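24-sterol C-methyltransferase (Haloferax volcanii, PDB 6F5Z) probably acts as an S-adenosylmethionine-dependent methyltransferase that works in complex with the activator protein Trm112. Local coordinates at residues 93-97 and 121-126; 43-48 and 66-70. The contacts are given in a common frame with arbitrary orientation. Residue numbers count along the deposited sequence, not the author numbering.

Contact 1 of 2, residues 93-97 and 121-126; sequences DFDDL and HTLEEI. With SAH (S-adenosyl-L-homocysteine), chain G.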
# COMPACT_ATOMS: atom_id res chain seq x y z
N ASP B 93 -23.91 -12.09 -3.28
CA ASP B 93 -22.96 -13.18 -3.13
C ASP B 93 -21.66 -12.85 -3.82
O ASP B 93 -21.66 -12.28 -4.91
CB ASP B 93 -23.55 -14.51 -3.67
CG ASP B 93 -22.63 -15.69 -3.38
OD1 ASP B 93 -22.57 -16.11 -2.21
OD2 ASP B 93 -21.89 -16.11 -4.30
N PHE B 94 -20.56 -13.27 -3.21
CA PHE B 94 -19.23 -13.00 -3.71
C PHE B 94 -18.94 -13.58 -5.08
O PHE B 94 -17.98 -13.15 -5.72
CB PHE B 94 -18.18 -13.54 -2.73
CG PHE B 94 -18.15 -12.89 -1.37
CD1 PHE B 94 -18.78 -11.68 -1.15
CD2 PHE B 94 -17.42 -13.46 -0.34
CE1 PHE B 94 -18.76 -11.10 0.11
CE2 PHE B 94 -17.39 -12.88 0.92
CZ PHE B 94 -18.04 -11.68 1.13
N ASP B 95 -19.75 -14.57 -5.52
CA ASP B 95 -19.45 -15.16 -6.83
C ASP B 95 -20.04 -14.40 -7.99
O ASP B 95 -19.67 -14.66 -9.14
CB ASP B 95 -19.87 -16.64 -6.88
CG ASP B 95 -19.03 -17.46 -7.84
OD1 ASP B 95 -17.79 -17.37 -7.76
OD2 ASP B 95 -19.62 -18.19 -8.66
N ASP B 96 -20.96 -13.44 -7.73
CA ASP B 96 -21.56 -12.69 -8.84
C ASP B 96 -21.89 -11.31 -8.31
O ASP B 96 -22.96 -11.13 -7.69
CB ASP B 96 -22.85 -13.39 -9.34
CG ASP B 96 -22.64 -14.73 -10.03
OD1 ASP B 96 -22.11 -14.73 -11.15
OD2 ASP B 96 -22.98 -15.77 -9.43
N LEU B 97 -20.95 -10.36 -8.45
CA LEU B 97 -21.16 -9.02 -7.88
C LEU B 97 -22.10 -8.20 -8.75
O LEU B 97 -21.84 -8.03 -9.95
CB LEU B 97 -19.85 -8.28 -7.65
CG LEU B 97 -18.82 -9.05 -6.80
CD1 LEU B 97 -17.50 -8.23 -6.63
CD2 LEU B 97 -19.40 -9.47 -5.43
N HIS B 121 -12.47 -16.54 -8.80
CA HIS B 121 -13.51 -15.84 -9.57
C HIS B 121 -13.94 -14.56 -8.84
O HIS B 121 -14.16 -13.53 -9.48
CB HIS B 121 -14.71 -16.75 -9.86
CG HIS B 121 -15.79 -16.07 -10.65
ND1 HIS B 121 -15.55 -15.59 -11.93
CD2 HIS B 121 -17.04 -15.73 -10.28
CE1 HIS B 121 -16.69 -15.02 -12.31
NE2 HIS B 121 -17.61 -15.07 -11.35
N THR B 122 -13.99 -14.60 -7.51
CA THR B 122 -14.32 -13.37 -6.76
C THR B 122 -13.26 -12.30 -7.07
O THR B 122 -13.62 -11.14 -7.26
CB THR B 122 -14.46 -13.67 -5.27
OG1 THR B 122 -15.61 -14.52 -5.11
CG2 THR B 122 -14.66 -12.39 -4.44
N LEU B 123 -11.96 -12.66 -7.09
CA LEU B 123 -10.94 -11.66 -7.42
C LEU B 123 -11.13 -11.06 -8.82
O LEU B 123 -10.92 -9.88 -9.03
CB LEU B 123 -9.54 -12.23 -7.28
CG LEU B 123 -9.12 -12.54 -5.85
CD1 LEU B 123 -7.87 -13.39 -5.80
CD2 LEU B 123 -8.93 -11.24 -5.03
N GLU B 124 -11.51 -11.90 -9.80
CA GLU B 124 -11.77 -11.43 -11.16
C GLU B 124 -12.99 -10.47 -11.17
O GLU B 124 -12.95 -9.45 -11.85
CB GLU B 124 -12.04 -12.63 -12.07
CG GLU B 124 -10.79 -13.46 -12.30
CD GLU B 124 -11.04 -14.89 -12.76
OE1 GLU B 124 -12.21 -15.23 -13.07
OE2 GLU B 124 -10.08 -15.69 -12.72
N GLU B 125 -14.01 -10.78 -10.34
CA GLU B 125 -15.19 -9.92 -10.21
C GLU B 125 -14.83 -8.57 -9.59
O GLU B 125 -15.37 -7.53 -9.98
CB GLU B 125 -16.25 -10.61 -9.35
CG GLU B 125 -17.12 -11.59 -10.12
CD GLU B 125 -18.02 -10.86 -11.10
OE1 GLU B 125 -19.08 -10.34 -10.67
OE2 GLU B 125 -17.64 -10.79 -12.29
N ILE B 126 -13.91 -8.59 -8.61
CA ILE B 126 -13.45 -7.34 -7.98
C ILE B 126 -12.68 -6.50 -9.01
O ILE B 126 -12.89 -5.29 -9.15
CB ILE B 126 -12.62 -7.67 -6.72
CG1 ILE B 126 -13.55 -8.21 -5.63
CG2 ILE B 126 -11.87 -6.45 -6.21
CD1 ILE B 126 -12.83 -8.89 -4.47
N SAH G . -16.51 -7.57 7.70
CA SAH G . -17.23 -7.83 8.98
CB SAH G . -17.94 -9.24 9.05
CG SAH G . -16.96 -10.41 8.99
SD SAH G . -17.85 -12.00 9.10
C SAH G . -16.29 -7.68 10.21
O SAH G . -15.07 -7.33 9.92
OXT SAH G . -16.68 -7.87 11.34
C5' SAH G . -18.05 -12.49 7.37
C4' SAH G . -19.20 -11.78 6.68
O4' SAH G . -19.18 -12.17 5.28
C3' SAH G . -20.56 -12.22 7.24
O3' SAH G . -21.41 -11.12 7.55
C2' SAH G . -21.09 -13.19 6.17
O2' SAH G . -22.51 -13.28 6.07
C1' SAH G . -20.46 -12.64 4.89
N9 SAH G . -20.27 -13.63 3.83
C8 SAH G . -19.58 -14.82 3.92
N7 SAH G . -19.52 -15.49 2.80
C5 SAH G . -20.21 -14.69 1.90
C6 SAH G . -20.52 -14.84 0.53
N6 SAH G . -20.18 -15.91 -0.20
N1 SAH G . -21.24 -13.85 -0.07
C2 SAH G . -21.64 -12.81 0.67
N3 SAH G . -21.41 -12.56 1.96
C4 SAH G . -20.68 -13.54 2.53
O HOH W 1 -16.89 -16.98 -5.15
O HOH W 2 -20.07 -13.23 -11.99

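Contact 2 of 2, residues 43-48 and 66-70; sequences VDLGTG and FGLDG. With SAH (S-adenosyl-L-homocysteine), chain G.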
# COMPACT_ATOMS: atom_id res chain seq x y z
N VAL B 43 -17.29 -0.34 -2.13
CA VAL B 43 -18.06 -1.57 -1.90
C VAL B 43 -17.36 -2.34 -0.78
O VAL B 43 -16.13 -2.52 -0.79
CB VAL B 43 -18.17 -2.42 -3.19
CG1 VAL B 43 -18.74 -3.82 -2.88
CG2 VAL B 43 -19.05 -1.71 -4.20
N ASP B 44 -18.15 -2.74 0.21
CA ASP B 44 -17.65 -3.50 1.36
C ASP B 44 -18.23 -4.91 1.24
O ASP B 44 -19.46 -5.10 1.32
CB ASP B 44 -18.18 -2.81 2.65
CG ASP B 44 -17.87 -3.47 3.96
OD1 ASP B 44 -17.22 -4.54 3.95
OD2 ASP B 44 -18.29 -2.93 5.01
N LEU B 45 -17.34 -5.88 0.93
CA LEU B 45 -17.76 -7.25 0.69
C LEU B 45 -17.78 -8.04 1.98
O LEU B 45 -16.72 -8.24 2.59
CB LEU B 45 -16.83 -7.91 -0.31
CG LEU B 45 -16.87 -7.33 -1.71
CD1 LEU B 45 -15.85 -8.06 -2.58
CD2 LEU B 45 -18.25 -7.45 -2.35
N GLY B 46 -18.99 -8.45 2.41
CA GLY B 46 -19.18 -9.16 3.68
C GLY B 46 -19.18 -8.16 4.81
O GLY B 46 -18.47 -8.30 5.81
N THR B 47 -20.03 -7.16 4.68
CA THR B 47 -20.04 -5.97 5.52
C THR B 47 -20.27 -6.23 7.02
O THR B 47 -19.80 -5.44 7.84
CB THR B 47 -21.03 -4.97 4.96
OG1 THR B 47 -20.78 -3.67 5.50
CG2 THR B 47 -22.49 -5.38 5.15
N GLY B 48 -20.98 -7.32 7.37
CA GLY B 48 -21.24 -7.56 8.78
C GLY B 48 -22.04 -6.40 9.35
O GLY B 48 -23.06 -6.06 8.76
N PHE B 66 -21.59 0.80 -0.46
CA PHE B 66 -22.48 -0.35 -0.62
C PHE B 66 -21.94 -1.47 0.23
O PHE B 66 -20.81 -1.91 -0.01
CB PHE B 66 -22.54 -0.83 -2.07
CG PHE B 66 -23.05 0.17 -3.06
CD1 PHE B 66 -22.22 1.16 -3.56
CD2 PHE B 66 -24.38 0.14 -3.48
CE1 PHE B 66 -22.71 2.13 -4.44
CE2 PHE B 66 -24.86 1.08 -4.39
CZ PHE B 66 -24.03 2.08 -4.86
N GLY B 67 -22.72 -1.91 1.22
CA GLY B 67 -22.34 -3.00 2.10
C GLY B 67 -23.08 -4.25 1.65
O GLY B 67 -24.32 -4.32 1.79
N LEU B 68 -22.36 -5.18 1.04
CA LEU B 68 -22.94 -6.39 0.47
C LEU B 68 -22.74 -7.54 1.48
O LEU B 68 -21.66 -7.69 2.06
CB LEU B 68 -22.25 -6.72 -0.88
CG LEU B 68 -22.70 -8.01 -1.58
CD1 LEU B 68 -22.62 -7.86 -3.07
CD2 LEU B 68 -21.79 -9.24 -1.21
N ASP B 69 -23.79 -8.36 1.69
CA ASP B 69 -23.68 -9.49 2.61
C ASP B 69 -24.64 -10.55 2.15
O ASP B 69 -25.69 -10.26 1.59
CB ASP B 69 -23.94 -9.08 4.06
CG ASP B 69 -23.23 -10.01 5.00
OD1 ASP B 69 -23.75 -11.13 5.26
OD2 ASP B 69 -22.14 -9.64 5.47
N GLY B 70 -24.27 -11.80 2.32
CA GLY B 70 -25.15 -12.90 1.93
C GLY B 70 -26.20 -13.22 2.99
O GLY B 70 -27.07 -14.06 2.76
N SAH G . -16.51 -7.57 7.70
CA SAH G . -17.23 -7.83 8.98
CB SAH G . -17.94 -9.24 9.05
CG SAH G . -16.96 -10.41 8.99
SD SAH G . -17.85 -12.00 9.10
C SAH G . -16.29 -7.68 10.21
O SAH G . -15.07 -7.33 9.92
OXT SAH G . -16.68 -7.87 11.34
C5' SAH G . -18.05 -12.49 7.37
C4' SAH G . -19.20 -11.78 6.68
O4' SAH G . -19.18 -12.17 5.28
C3' SAH G . -20.56 -12.22 7.24
O3' SAH G . -21.41 -11.12 7.55
C2' SAH G . -21.09 -13.19 6.17
O2' SAH G . -22.51 -13.28 6.07
C1' SAH G . -20.46 -12.64 4.89
N9 SAH G . -20.27 -13.63 3.83
C8 SAH G . -19.58 -14.82 3.92
N7 SAH G . -19.52 -15.49 2.80
C5 SAH G . -20.21 -14.69 1.90
C6 SAH G . -20.52 -14.84 0.53
N6 SAH G . -20.18 -15.91 -0.20
N1 SAH G . -21.24 -13.85 -0.07
C2 SAH G . -21.64 -12.81 0.67
N3 SAH G . -21.41 -12.56 1.96
C4 SAH G . -20.68 -13.54 2.53

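Contact 1 of 2, residues 93-97 and 121-126
Asp93 opens a type I turn running to Asp96, and its t rotamer lets one carboxylate serve two ends. Asp93 OD2 accepts from Asp95 N at 2.9 Å, an Asx turn, while Asp93 OD1 takes a weak bond from SAH N6 at 3.1 Å. Phe94 N donates to SAH N1 at 3.3 Å. The Asp93 carboxylate and Phe94 backbone N thus meet the adenine edge, while the Phe94 ring, chi1 m, lays one face against SAH C2. This is the loop after strand 87-91 of the Rossmann-like methyltransferase fold, and helix 119-129 packs against it. There Thr122, also m, donates from OG1 to Phe94 O at 2.8 Å. Water 1 joins Thr122 OG1 to Asp95 OD1, giving to each at 2.8 Å. His121, t, brings the edge of its imidazole to the turn, and water 2 links His121 NE2 to Asp96 OD1. One helical turn on, Glu125 folds compactly (m, m) so that OE1 accepts from Leu97 N at 2.9 Å, while OE2 forms a salt bridge with Arg128. Leu97 points toward the helix, its CD1 lying 4.1 Å from Ile126 CG1, and Asp96 packs on Pro55 of the UPF0434 family protein chain.

Contact 2 of 2, residues 43-48 and 66-70
The axes of the parallel strands 43-45 and 66-69 approach to 4.7 Å, with N-to-C directions 20° apart. Val43 pairs with Phe66, and its branched side chain suits a strand: Val43 CG2 lies 4.2 Å from Phe66 CB. Asp44 makes two of the ladder's backbone bonds, its N donating to Phe66 O at 2.8 Å and its O accepting from Leu68 N at 2.9 Å. Its carboxylate, on the opposite face from Val43, takes a 2.6 Å bond from Thr47 OG1 to Asp44 OD2 and so ties the coming loop back to the strand. Leu45 returns to the face of Val43, where Leu45 CD2 meets Leu68 CD2 at 4.1 Å. The strand then breaks into the glycine-rich loop of a beta-alpha-beta unit, DLGTG being the classic cofactor-binding motif of Rossmann-like methyltransferases. Leu68 O continues the ladder, receiving both Gly46 N at 2.8 Å and Thr47 N at 3.1 Å. Gly46 has positive phi, and a CB there would collide with SAH O4'; Gly46 O accepts from SAH N at 2.8 Å. Thr47 sets its CB 3.7 Å from Gly67 CA, where a CB on Gly67 would strike Thr47 OG1. Gly48, again with positive phi, donates from N to Asp69 OD2 at 3.2 Å. Asp69, ending the second strand, takes SAH O2' on OD1 at 2.6 Å and SAH O3' on OD2 at 2.7 Å. One carboxylate therefore binds the ribose diol and, through OD2, the glycine loop, so loop conformation and ribose binding are probably linked.

In the fold
Both contacts are largely buried, but contact 2 lies deeper, within the central sheet, whereas contact 1 joins a loop to a helix packed against that sheet and reaches the Trm112-family partner with several residues. Their chemistry follows: contact 2 is mainly a parallel backbone ladder passing into a glycine loop, while contact 1 uses side chains of the helix bonded to backbone atoms of the loop, plus two waters. Contact 2 meets mainly the amino group and ribose of SAH, contact 1 the adenine edge. They also touch directly: Phe94 CE1 is 3.8 Å from Leu68 CD2, and Ile126 CD1 is 3.7 Å from Leu45 CD1, so these side chains pack together between the two contacts.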